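Lysyl oxidase (Pichia pastoris, PDB 1W7C) probably catalyses the oxidative deamination of primary amines, including peptidyl lysine side chains, to aldehydes with the help of copper and a protein-derived topaquinone. Local coordinates at residues D497-G502 against G641-A646; L556-E561 against P569-I574; K504-Q509 against R534-N539; E329-E334 against F678-S683. All blocks are in the same frame, centred on the assembly; numbering follows the deposited sequence.

Contact 1: D497-G502 against G641-A646. With CA (calcium ion), chain D.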
# COMPACT_ATOMS: atom_id res chain seq x y z
N ASP A 497 10.24 -18.60 -4.72
CA ASP A 497 11.14 -19.28 -5.64
C ASP A 497 10.73 -18.91 -7.06
O ASP A 497 10.16 -19.69 -7.82
CB ASP A 497 11.14 -20.78 -5.38
CG ASP A 497 12.07 -21.52 -6.26
OD1 ASP A 497 12.94 -20.88 -6.95
OD2 ASP A 497 12.03 -22.78 -6.27
N LEU A 498 11.09 -17.69 -7.42
CA LEU A 498 10.95 -17.18 -8.78
C LEU A 498 11.87 -18.00 -9.68
O LEU A 498 13.03 -18.21 -9.31
CB LEU A 498 11.35 -15.68 -8.84
CG LEU A 498 10.21 -14.72 -8.46
CD1 LEU A 498 10.80 -13.42 -7.87
CD2 LEU A 498 9.35 -14.41 -9.65
N ASP A 499 11.39 -18.35 -10.86
CA ASP A 499 12.16 -19.02 -11.90
C ASP A 499 11.83 -18.23 -13.19
O ASP A 499 10.90 -18.60 -13.93
CB ASP A 499 11.74 -20.48 -12.09
CG ASP A 499 12.27 -21.43 -11.04
OD1 ASP A 499 13.13 -21.08 -10.20
OD2 ASP A 499 11.79 -22.62 -11.06
N VAL A 500 12.48 -17.11 -13.38
CA VAL A 500 12.12 -16.21 -14.47
C VAL A 500 12.79 -16.65 -15.76
O VAL A 500 14.01 -16.63 -15.87
CB VAL A 500 12.51 -14.75 -14.13
CG1 VAL A 500 12.04 -13.85 -15.24
CG2 VAL A 500 11.90 -14.36 -12.82
N GLY A 501 11.99 -17.07 -16.72
CA GLY A 501 12.55 -17.57 -17.96
C GLY A 501 13.51 -18.71 -17.71
O GLY A 501 14.67 -18.66 -18.17
N GLY A 502 13.01 -19.68 -16.93
CA GLY A 502 13.73 -20.87 -16.51
C GLY A 502 14.30 -20.78 -15.11
O GLY A 502 14.15 -19.75 -14.43
N GLY A 641 23.92 -16.82 -12.35
CA GLY A 641 23.47 -17.87 -13.27
C GLY A 641 23.20 -19.15 -12.50
O GLY A 641 23.89 -20.16 -12.64
N GLU A 642 22.22 -19.08 -11.62
CA GLU A 642 21.89 -20.14 -10.69
C GLU A 642 20.40 -20.10 -10.43
O GLU A 642 19.75 -19.10 -10.70
CB GLU A 642 22.68 -19.98 -9.39
CG GLU A 642 24.19 -20.13 -9.53
CD GLU A 642 24.67 -21.51 -9.96
OE1 GLU A 642 23.97 -22.52 -9.79
OE2 GLU A 642 25.80 -21.58 -10.48
N ASP A 643 19.87 -21.17 -9.86
CA ASP A 643 18.47 -21.17 -9.39
C ASP A 643 18.45 -20.43 -8.06
O ASP A 643 19.08 -20.86 -7.08
CB ASP A 643 18.02 -22.60 -9.23
CG ASP A 643 16.58 -22.72 -8.89
OD1 ASP A 643 15.93 -21.69 -8.59
OD2 ASP A 643 16.00 -23.85 -8.94
N ILE A 644 17.79 -19.28 -8.05
CA ILE A 644 17.75 -18.37 -6.92
C ILE A 644 16.39 -18.50 -6.26
O ILE A 644 15.34 -18.71 -6.91
CB ILE A 644 17.98 -16.91 -7.42
CG1 ILE A 644 19.37 -16.79 -8.05
CG2 ILE A 644 17.83 -15.91 -6.26
CD1 ILE A 644 19.65 -15.48 -8.72
N VAL A 645 16.42 -18.38 -4.93
CA VAL A 645 15.22 -18.24 -4.11
C VAL A 645 15.33 -16.90 -3.36
O VAL A 645 16.40 -16.57 -2.82
CB VAL A 645 15.12 -19.38 -3.05
CG1 VAL A 645 13.92 -19.21 -2.15
CG2 VAL A 645 15.15 -20.72 -3.72
N ALA A 646 14.24 -16.13 -3.37
CA ALA A 646 14.16 -14.93 -2.55
C ALA A 646 13.31 -15.26 -1.33
O ALA A 646 12.23 -15.75 -1.43
CB ALA A 646 13.56 -13.76 -3.31
CA CA D . 14.30 -20.04 -8.56
O HOH W 1 15.74 -19.05 -10.24
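Asp497 and Val645 stand with their CA atoms 4.5 Å apart at the end of an antiparallel strand pair, and the gap between the backbones then widens to 7.1 Å between the CA atoms of Asp499 and Asp643. A calcium ion fills the opening. Segment 497-502 supplies Asp497 OD1, Leu498 O and Asp499 OD1; segment 641-646 supplies Asp643 OD1 and Ile644 O; water 1 is the sixth ligand, and all six lie 2.3 to 2.4 Å from the metal. They form a slightly distorted octahedron in which Asp497 OD1 is opposite the water, Asp499 OD1 opposite Ile644 O, and Leu498 O opposite Asp643 OD1. The water also accepts a hydrogen bond from Ile644 N at 3.0 Å, which ties it to the strand. Each carboxylate binds through one oxygen; for Asp643, OD2 stays 4.2 Å from the calcium. The carboxylates of Asp499 and Asp643 are turned 67° against each other, with OD1 of one 3.3 Å from OD1 of the other. Beside Asp497 OD1 lies the methyl CG2 of Val645, at 3.9 Å. The three OD2 atoms all form salt bridges with NZ of Lys65, on helix 65-73. Oxygens that would otherwise repel are thus drawn together by the metal, and the charges of three aspartates are probably balanced by the calcium and one lysine.

Contact 2: L556-E561 against P569-I574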
# COMPACT_ATOMS: atom_id res chain seq x y z
N LEU A 556 15.61 -6.93 -9.09
CA LEU A 556 15.17 -7.83 -10.13
C LEU A 556 15.66 -9.25 -9.92
O LEU A 556 16.82 -9.46 -9.54
CB LEU A 556 15.63 -7.37 -11.52
CG LEU A 556 15.27 -5.98 -12.01
CD1 LEU A 556 15.88 -5.71 -13.36
CD2 LEU A 556 13.76 -5.76 -11.99
N ILE A 557 14.82 -10.21 -10.29
CA ILE A 557 15.25 -11.53 -10.65
C ILE A 557 15.16 -11.65 -12.17
O ILE A 557 14.08 -11.54 -12.74
CB ILE A 557 14.44 -12.62 -9.96
CG1 ILE A 557 14.45 -12.44 -8.43
CG2 ILE A 557 14.93 -14.01 -10.39
CD1 ILE A 557 15.77 -12.48 -7.75
N GLU A 558 16.32 -11.83 -12.80
CA GLU A 558 16.44 -11.89 -14.26
C GLU A 558 16.69 -13.32 -14.73
O GLU A 558 17.36 -14.11 -14.06
CB GLU A 558 17.69 -11.09 -14.71
CG GLU A 558 17.69 -9.62 -14.36
CD GLU A 558 18.94 -8.91 -14.84
OE1 GLU A 558 19.88 -9.57 -15.39
OE2 GLU A 558 19.05 -7.65 -14.64
N SER A 559 16.17 -13.65 -15.90
CA SER A 559 16.65 -14.83 -16.61
C SER A 559 18.15 -14.66 -16.87
O SER A 559 18.57 -13.59 -17.29
CB SER A 559 15.95 -14.96 -17.92
OG SER A 559 16.41 -16.13 -18.60
N ALA A 560 18.93 -15.72 -16.72
CA ALA A 560 20.36 -15.65 -17.03
C ALA A 560 20.61 -15.49 -18.52
O ALA A 560 21.57 -14.82 -18.91
CB ALA A 560 21.12 -16.84 -16.48
N GLU A 561 19.77 -16.11 -19.34
CA GLU A 561 20.00 -16.21 -20.77
C GLU A 561 18.92 -15.59 -21.66
O GLU A 561 19.23 -15.14 -22.76
CB GLU A 561 20.21 -17.68 -21.18
CG GLU A 561 21.12 -18.54 -20.27
CD GLU A 561 22.59 -18.27 -20.46
OE1 GLU A 561 22.97 -17.59 -21.44
OE2 GLU A 561 23.38 -18.75 -19.62
N PRO A 569 17.36 -8.54 -20.35
CA PRO A 569 17.00 -9.77 -19.64
C PRO A 569 15.53 -9.79 -19.23
O PRO A 569 15.01 -8.82 -18.67
CB PRO A 569 17.91 -9.74 -18.42
CG PRO A 569 19.14 -8.95 -18.83
CD PRO A 569 18.52 -7.87 -19.74
N ARG A 570 14.85 -10.89 -19.48
CA ARG A 570 13.49 -11.04 -18.98
C ARG A 570 13.57 -11.04 -17.45
O ARG A 570 14.40 -11.73 -16.88
CB ARG A 570 12.91 -12.37 -19.44
CG ARG A 570 12.75 -12.48 -20.94
CD ARG A 570 12.07 -13.72 -21.37
NE ARG A 570 10.66 -13.61 -21.13
CZ ARG A 570 9.80 -14.62 -21.19
NH1 ARG A 570 10.22 -15.86 -21.42
NH2 ARG A 570 8.53 -14.40 -21.03
N ALA A 571 12.72 -10.25 -16.79
CA ALA A 571 12.85 -10.10 -15.33
C ALA A 571 11.51 -9.92 -14.65
O ALA A 571 10.52 -9.57 -15.27
CB ALA A 571 13.78 -8.94 -15.00
N TYR A 572 11.52 -10.19 -13.35
CA TYR A 572 10.45 -9.79 -12.44
C TYR A 572 11.07 -8.90 -11.38
O TYR A 572 12.16 -9.17 -10.87
CB TYR A 572 9.70 -11.00 -11.81
CG TYR A 572 8.40 -11.33 -12.50
CD1 TYR A 572 8.37 -11.91 -13.76
CD2 TYR A 572 7.18 -11.04 -11.89
CE1 TYR A 572 7.17 -12.16 -14.39
CE2 TYR A 572 5.97 -11.31 -12.52
CZ TYR A 572 5.95 -11.87 -13.78
OH TYR A 572 4.79 -12.15 -14.45
N ASN A 573 10.34 -7.84 -11.07
CA ASN A 573 10.72 -6.89 -10.02
C ASN A 573 10.00 -7.27 -8.74
O ASN A 573 8.78 -7.39 -8.75
CB ASN A 573 10.36 -5.48 -10.52
CG ASN A 573 10.41 -4.37 -9.49
OD1 ASN A 573 9.62 -3.41 -9.63
ND2 ASN A 573 11.31 -4.41 -8.56
N ILE A 574 10.79 -7.44 -7.68
CA ILE A 574 10.26 -7.61 -6.32
C ILE A 574 10.14 -6.21 -5.74
O ILE A 574 11.17 -5.58 -5.43
CB ILE A 574 11.17 -8.48 -5.45
CG1 ILE A 574 11.46 -9.83 -6.12
CG2 ILE A 574 10.51 -8.67 -4.09
CD1 ILE A 574 12.44 -10.70 -5.34
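Two neighbouring antiparallel strands of the enzyme domain, 553-559 and 569-576, are joined here by Leu556-Ser559 and Pro569-Asn573, their short axes 4.6 Å apart at closest approach and at 150°. Ile557 and Tyr572 make the hydrogen-bonded pair: Ile557 N to Tyr572 O is 2.9 Å, and Tyr572 N returns a bond to Ile557 O. Ser559 N adds a third, 2.8 Å to Arg570 O and nearly straight at 165°. Leu556, Glu558, Ala571 and Asn573 share one face. There Leu556 straddles two residues, its CD2 packing at 3.7 Å on Asn573 CB and its CD1 at 4.2 Å on Ala571 CB. Glu558 lies alongside the Pro569 ring, pointing the same way, with OE1 3.6 Å from Pro569 CG; the carboxylate itself is held from strand 504-518 and its hairpin partner, by Ser508 at OE2 and Arg534 at OE1. On the other face the CG1 carbon of Ile557 meets CD1 of Ile574 at 4.1 Å, and both rest on Leu498, whose carbonyl binds calcium. The arrangement is a regular antiparallel ladder, hydrogen-bonded and non-hydrogen-bonded pairs taking turns, within the beta-rich catalytic domain of the copper amine oxidases.

Contact 3: K504-Q509 against R534-N539. Unlike the reference sequence in segment 504-509: Gln509 (reference Lys). Unlike the reference sequence in segment 534-539: Phe537 (reference Leu), Asn539 (reference Lys).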
# COMPACT_ATOMS: atom_id res chain seq x y z
N LYS A 504 17.59 -20.95 -14.28
CA LYS A 504 18.90 -20.32 -14.22
C LYS A 504 18.71 -18.81 -14.33
O LYS A 504 18.32 -18.30 -15.40
CB LYS A 504 19.84 -20.83 -15.34
CG LYS A 504 21.24 -20.34 -15.21
CD LYS A 504 22.18 -20.75 -16.37
CE LYS A 504 23.62 -20.24 -16.17
NZ LYS A 504 24.51 -20.71 -17.27
N ASN A 505 18.99 -18.11 -13.22
CA ASN A 505 18.66 -16.71 -13.08
C ASN A 505 19.86 -15.93 -12.52
O ASN A 505 20.90 -16.48 -12.18
CB ASN A 505 17.45 -16.52 -12.12
CG ASN A 505 16.10 -17.00 -12.66
OD1 ASN A 505 15.12 -16.95 -11.90
ND2 ASN A 505 15.99 -17.40 -13.94
N ARG A 506 19.70 -14.60 -12.50
CA ARG A 506 20.63 -13.67 -11.86
C ARG A 506 19.76 -12.71 -11.07
O ARG A 506 18.61 -12.48 -11.43
CB ARG A 506 21.37 -12.87 -12.91
CG ARG A 506 22.40 -13.55 -13.59
CD ARG A 506 23.44 -12.56 -14.22
NE ARG A 506 24.32 -13.37 -15.00
CZ ARG A 506 24.01 -13.90 -16.17
NH1 ARG A 506 22.94 -13.54 -16.81
NH2 ARG A 506 24.91 -14.68 -16.76
N ALA A 507 20.26 -12.22 -9.97
CA ALA A 507 19.59 -11.17 -9.22
C ALA A 507 20.38 -9.90 -9.40
O ALA A 507 21.59 -9.89 -9.31
CB ALA A 507 19.53 -11.53 -7.75
N SER A 508 19.67 -8.80 -9.67
CA SER A 508 20.32 -7.53 -9.93
C SER A 508 19.56 -6.41 -9.30
O SER A 508 18.42 -6.55 -8.87
CB SER A 508 20.40 -7.27 -11.43
OG SER A 508 19.10 -7.03 -11.97
N GLN A 509 20.22 -5.27 -9.18
CA GLN A 509 19.54 -4.05 -8.77
C GLN A 509 19.93 -2.92 -9.71
O GLN A 509 21.10 -2.81 -10.10
CB GLN A 509 19.93 -3.68 -7.34
CG GLN A 509 21.35 -3.43 -7.11
CD GLN A 509 21.65 -3.10 -5.68
OE1 GLN A 509 20.73 -2.87 -4.87
NE2 GLN A 509 22.95 -3.09 -5.35
N ARG A 534 23.14 -0.70 -13.21
CA ARG A 534 22.80 -2.10 -12.93
C ARG A 534 23.95 -2.76 -12.22
O ARG A 534 25.07 -2.79 -12.73
CB ARG A 534 22.44 -2.86 -14.21
CG ARG A 534 22.17 -4.33 -14.01
CD ARG A 534 21.74 -5.00 -15.27
NE ARG A 534 21.66 -6.46 -15.25
CZ ARG A 534 22.68 -7.26 -15.49
NH1 ARG A 534 23.89 -6.77 -15.68
NH2 ARG A 534 22.50 -8.56 -15.55
N GLU A 535 23.66 -3.36 -11.07
CA GLU A 535 24.65 -4.10 -10.29
C GLU A 535 24.14 -5.51 -10.07
O GLU A 535 23.03 -5.69 -9.69
CB GLU A 535 24.90 -3.42 -8.94
CG GLU A 535 25.36 -1.99 -9.03
CD GLU A 535 25.74 -1.34 -7.70
OE1 GLU A 535 25.35 -1.86 -6.63
OE2 GLU A 535 26.40 -0.29 -7.73
N VAL A 536 24.99 -6.49 -10.32
CA VAL A 536 24.63 -7.90 -10.14
C VAL A 536 24.97 -8.34 -8.73
O VAL A 536 26.03 -8.06 -8.24
CB VAL A 536 25.40 -8.77 -11.12
CG1 VAL A 536 25.08 -10.26 -10.92
CG2 VAL A 536 25.09 -8.35 -12.53
N PHE A 537 24.02 -9.01 -8.07
CA PHE A 537 24.25 -9.67 -6.78
C PHE A 537 24.96 -11.00 -7.09
O PHE A 537 24.32 -12.00 -7.40
CB PHE A 537 22.93 -9.90 -6.04
CG PHE A 537 22.30 -8.67 -5.50
CD1 PHE A 537 21.14 -8.19 -6.04
CD2 PHE A 537 22.78 -8.04 -4.37
CE1 PHE A 537 20.53 -7.07 -5.56
CE2 PHE A 537 22.13 -6.93 -3.85
CZ PHE A 537 21.03 -6.44 -4.46
N GLU A 538 26.29 -10.98 -7.07
CA GLU A 538 27.08 -12.12 -7.55
C GLU A 538 27.08 -13.31 -6.61
O GLU A 538 27.26 -14.43 -7.06
CB GLU A 538 28.52 -11.68 -7.86
CG GLU A 538 28.59 -10.67 -8.99
CD GLU A 538 30.00 -10.35 -9.45
OE1 GLU A 538 30.98 -10.86 -8.86
OE2 GLU A 538 30.13 -9.60 -10.42
N ASN A 539 26.91 -13.05 -5.31
CA ASN A 539 27.11 -14.05 -4.25
C ASN A 539 26.05 -13.86 -3.20
O ASN A 539 25.55 -12.76 -3.03
CB ASN A 539 28.49 -13.93 -3.56
CG ASN A 539 29.61 -14.27 -4.45
OD1 ASN A 539 30.00 -13.46 -5.28
ND2 ASN A 539 30.17 -15.49 -4.29
O HOH W 2 22.99 -12.99 -9.60
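Gln509 CG sits between its backbone N and carbonyl carbon (chi1 60°), while Phe537 CG is anti to its own carbonyl carbon (chi1 -72°), and the two side chains cross at about a right angle. The tip of the ring meets the amide, Phe537 CZ lying 3.6 Å from Gln509 CD with the two planes 43° apart. Beyond CG the Gln509 chain is extended, and NE2 gives Glu535 OE1 a weak, bent hydrogen bond of 3.0 Å. The backbone ladder of the hairpin is regular here: Gln509 and Glu535 exchange two backbone bonds, Glu535 N to Gln509 O being 2.8 Å, and Phe537 N reaches Ala507 O at 2.9 Å. Where direct pairing ends, water 2 takes over, accepting from Ala507 N at 2.9 Å and donating to Phe537 O at 2.8 Å. On the face bearing Ser508 and Val536, Arg534, extended as far as NE, passes Ser508 CB with that NE 4.1 Å away. The polar ends of Arg534 and Ser508 both go to Glu558. Arg506 NH1, 5.2 Å from Arg534 NH2, bonds instead to Ala560 O, and its NE pairs with Asp640. The nearby anions Glu558 and Asp640 probably offset the repulsion between the two guanidinium groups.

Contact 4: E329-E334 against F678-S683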
# COMPACT_ATOMS: atom_id res chain seq x y z
N GLU A 329 3.82 -19.87 -19.16
CA GLU A 329 5.17 -19.98 -18.67
C GLU A 329 5.19 -19.92 -17.15
O GLU A 329 4.56 -19.04 -16.55
CB GLU A 329 6.07 -18.85 -19.22
CG GLU A 329 6.17 -18.81 -20.75
CD GLU A 329 7.15 -17.75 -21.21
OE1 GLU A 329 6.75 -16.60 -21.41
OE2 GLU A 329 8.36 -18.03 -21.31
N ARG A 330 5.94 -20.82 -16.51
CA ARG A 330 6.12 -20.76 -15.07
C ARG A 330 6.94 -19.52 -14.72
O ARG A 330 8.01 -19.32 -15.28
CB ARG A 330 6.88 -21.98 -14.58
CG ARG A 330 7.11 -22.01 -13.11
CD ARG A 330 7.94 -23.20 -12.62
NE ARG A 330 7.28 -24.42 -13.09
CZ ARG A 330 7.66 -25.21 -14.10
NH1 ARG A 330 8.84 -25.08 -14.67
NH2 ARG A 330 6.85 -26.18 -14.48
N ILE A 331 6.43 -18.73 -13.79
CA ILE A 331 7.20 -17.66 -13.17
C ILE A 331 7.66 -17.97 -11.75
O ILE A 331 8.68 -17.45 -11.33
CB ILE A 331 6.47 -16.31 -13.23
CG1 ILE A 331 5.14 -16.33 -12.48
CG2 ILE A 331 6.30 -15.83 -14.68
CD1 ILE A 331 4.64 -14.97 -12.13
N VAL A 332 6.91 -18.81 -11.03
CA VAL A 332 7.28 -19.13 -9.64
C VAL A 332 7.03 -20.64 -9.43
O VAL A 332 5.92 -21.12 -9.60
CB VAL A 332 6.42 -18.33 -8.61
CG1 VAL A 332 6.70 -18.82 -7.18
CG2 VAL A 332 6.62 -16.85 -8.75
N TYR A 333 8.09 -21.34 -9.04
CA TYR A 333 7.97 -22.76 -8.73
C TYR A 333 7.19 -22.99 -7.43
O TYR A 333 6.29 -23.81 -7.39
CB TYR A 333 9.34 -23.46 -8.70
CG TYR A 333 9.18 -24.90 -8.21
CD1 TYR A 333 8.61 -25.86 -9.02
CD2 TYR A 333 9.55 -25.27 -6.92
CE1 TYR A 333 8.37 -27.14 -8.55
CE2 TYR A 333 9.34 -26.54 -6.43
CZ TYR A 333 8.74 -27.48 -7.27
OH TYR A 333 8.48 -28.73 -6.80
N GLU A 334 7.58 -22.23 -6.40
CA GLU A 334 6.99 -22.33 -5.06
C GLU A 334 6.87 -20.95 -4.47
O GLU A 334 7.84 -20.20 -4.49
CB GLU A 334 7.91 -23.17 -4.16
CG GLU A 334 7.42 -23.28 -2.72
CD GLU A 334 8.28 -24.10 -1.78
OE1 GLU A 334 7.90 -24.16 -0.59
OE2 GLU A 334 9.32 -24.67 -2.21
N PHE A 678 9.11 -7.07 -15.55
CA PHE A 678 10.06 -6.01 -15.86
C PHE A 678 10.90 -6.47 -17.04
O PHE A 678 11.77 -7.30 -16.89
CB PHE A 678 10.90 -5.75 -14.63
CG PHE A 678 11.79 -4.55 -14.70
CD1 PHE A 678 11.43 -3.38 -14.06
CD2 PHE A 678 13.00 -4.57 -15.40
CE1 PHE A 678 12.22 -2.27 -14.12
CE2 PHE A 678 13.82 -3.42 -15.44
CZ PHE A 678 13.41 -2.29 -14.79
N ASN A 679 10.54 -5.98 -18.22
CA ASN A 679 11.15 -6.48 -19.46
C ASN A 679 10.92 -7.97 -19.71
O ASN A 679 11.62 -8.60 -20.47
CB ASN A 679 12.64 -6.10 -19.51
CG ASN A 679 12.85 -4.63 -19.54
OD1 ASN A 679 12.03 -3.88 -20.09
ND2 ASN A 679 13.97 -4.19 -19.00
N TYR A 680 9.90 -8.52 -19.05
CA TYR A 680 9.59 -9.94 -19.13
C TYR A 680 8.93 -10.24 -20.49
O TYR A 680 9.07 -11.34 -21.02
CB TYR A 680 8.67 -10.33 -17.97
CG TYR A 680 8.33 -11.79 -17.94
CD1 TYR A 680 9.25 -12.72 -17.52
CD2 TYR A 680 7.06 -12.24 -18.33
CE1 TYR A 680 8.96 -14.05 -17.50
CE2 TYR A 680 6.76 -13.55 -18.31
CZ TYR A 680 7.69 -14.46 -17.90
OH TYR A 680 7.34 -15.78 -17.92
N PHE A 681 8.18 -9.28 -21.01
CA PHE A 681 7.64 -9.27 -22.35
C PHE A 681 8.24 -8.10 -23.13
O PHE A 681 9.02 -7.31 -22.60
CB PHE A 681 6.11 -9.15 -22.29
CG PHE A 681 5.42 -10.26 -21.52
CD1 PHE A 681 5.42 -11.58 -21.97
CD2 PHE A 681 4.65 -9.96 -20.39
CE1 PHE A 681 4.76 -12.56 -21.27
CE2 PHE A 681 3.94 -10.96 -19.71
CZ PHE A 681 3.99 -12.24 -20.16
N ASP A 682 7.82 -7.94 -24.38
CA ASP A 682 8.12 -6.75 -25.15
C ASP A 682 7.21 -5.57 -24.82
O ASP A 682 7.53 -4.43 -25.16
CB ASP A 682 8.00 -7.05 -26.64
CG ASP A 682 9.07 -7.95 -27.17
OD1 ASP A 682 10.09 -8.18 -26.48
OD2 ASP A 682 8.96 -8.42 -28.33
N SER A 683 6.09 -5.84 -24.18
CA SER A 683 5.08 -4.85 -23.90
C SER A 683 4.24 -5.29 -22.69
O SER A 683 4.35 -6.43 -22.20
CB SER A 683 4.18 -4.66 -25.13
OG SER A 683 3.53 -5.87 -25.45
O HOH W 3 4.82 -15.76 -18.98
O HOH W 4 9.21 -17.63 -16.97
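Tyr680 and Glu329 slide past each other in opposite directions, the ring and the carboxylate only 29° from parallel, while Ile331 approaches the same phenol obliquely. The Tyr680 hydroxyl is the meeting point: OH lies 3.6 Å from Glu329 CB and 3.4 Å from Ile331 CG2. That methyl also packs on Tyr680 CZ at 3.8 Å; it is anti to the carbonyl carbon of Ile331, whose CG1 takes the place between N and C (chi1 62°). With CG anti to the backbone N (chi1 -178°), Tyr680 sends its ring out from the loop toward strand 329-344. Two waters complete the contact, both in the ring plane at its edge. Water 3 is 2.7 Å from Tyr680 OH and donates a longer bond to Glu329 OE1; water 4 is 2.8 Å from Tyr680 OH and donates to Arg330 O at 2.7 Å. CD2 of Tyr680 lies over the centre of the Phe681 ring, 3.5 Å above its plane. Arg570 completes the cluster, making a salt bridge to Glu329 OE1, a hydrogen bond to Tyr680 O and a cation-pi contact with the Tyr680 ring. Next door along the loop, Asn679 bonds to Asn657 and Ser658 of the second subunit. The polar link between Tyr680 and the strand thus runs through two waters and Arg570, while the direct touch is largely apolar, and the buried hydroxyl is gripped by both waters.

Contact 2 lies in the middle of the group, its centre about 8 Å from those of contacts 1 and 4 and about 9 Å from that of contact 3. The calcium site of contact 1 sits beside it. Backbone bonds link that site to contact 4, with Asp499 N 2.9 Å from Ile331 O, and to contact 3, with Asn505 N 2.8 Å from Glu642 O. Contacts 3 and 4, with centres about 16 Å apart, do not touch; contact 2 spans them, through Glu558 on one side and Arg570 on the other. The strands that meet at the calcium, 488-498 and 642-654, carry the copper ligands His488, His490 and His654 at their far ends, joining the two metal sites through the sheet.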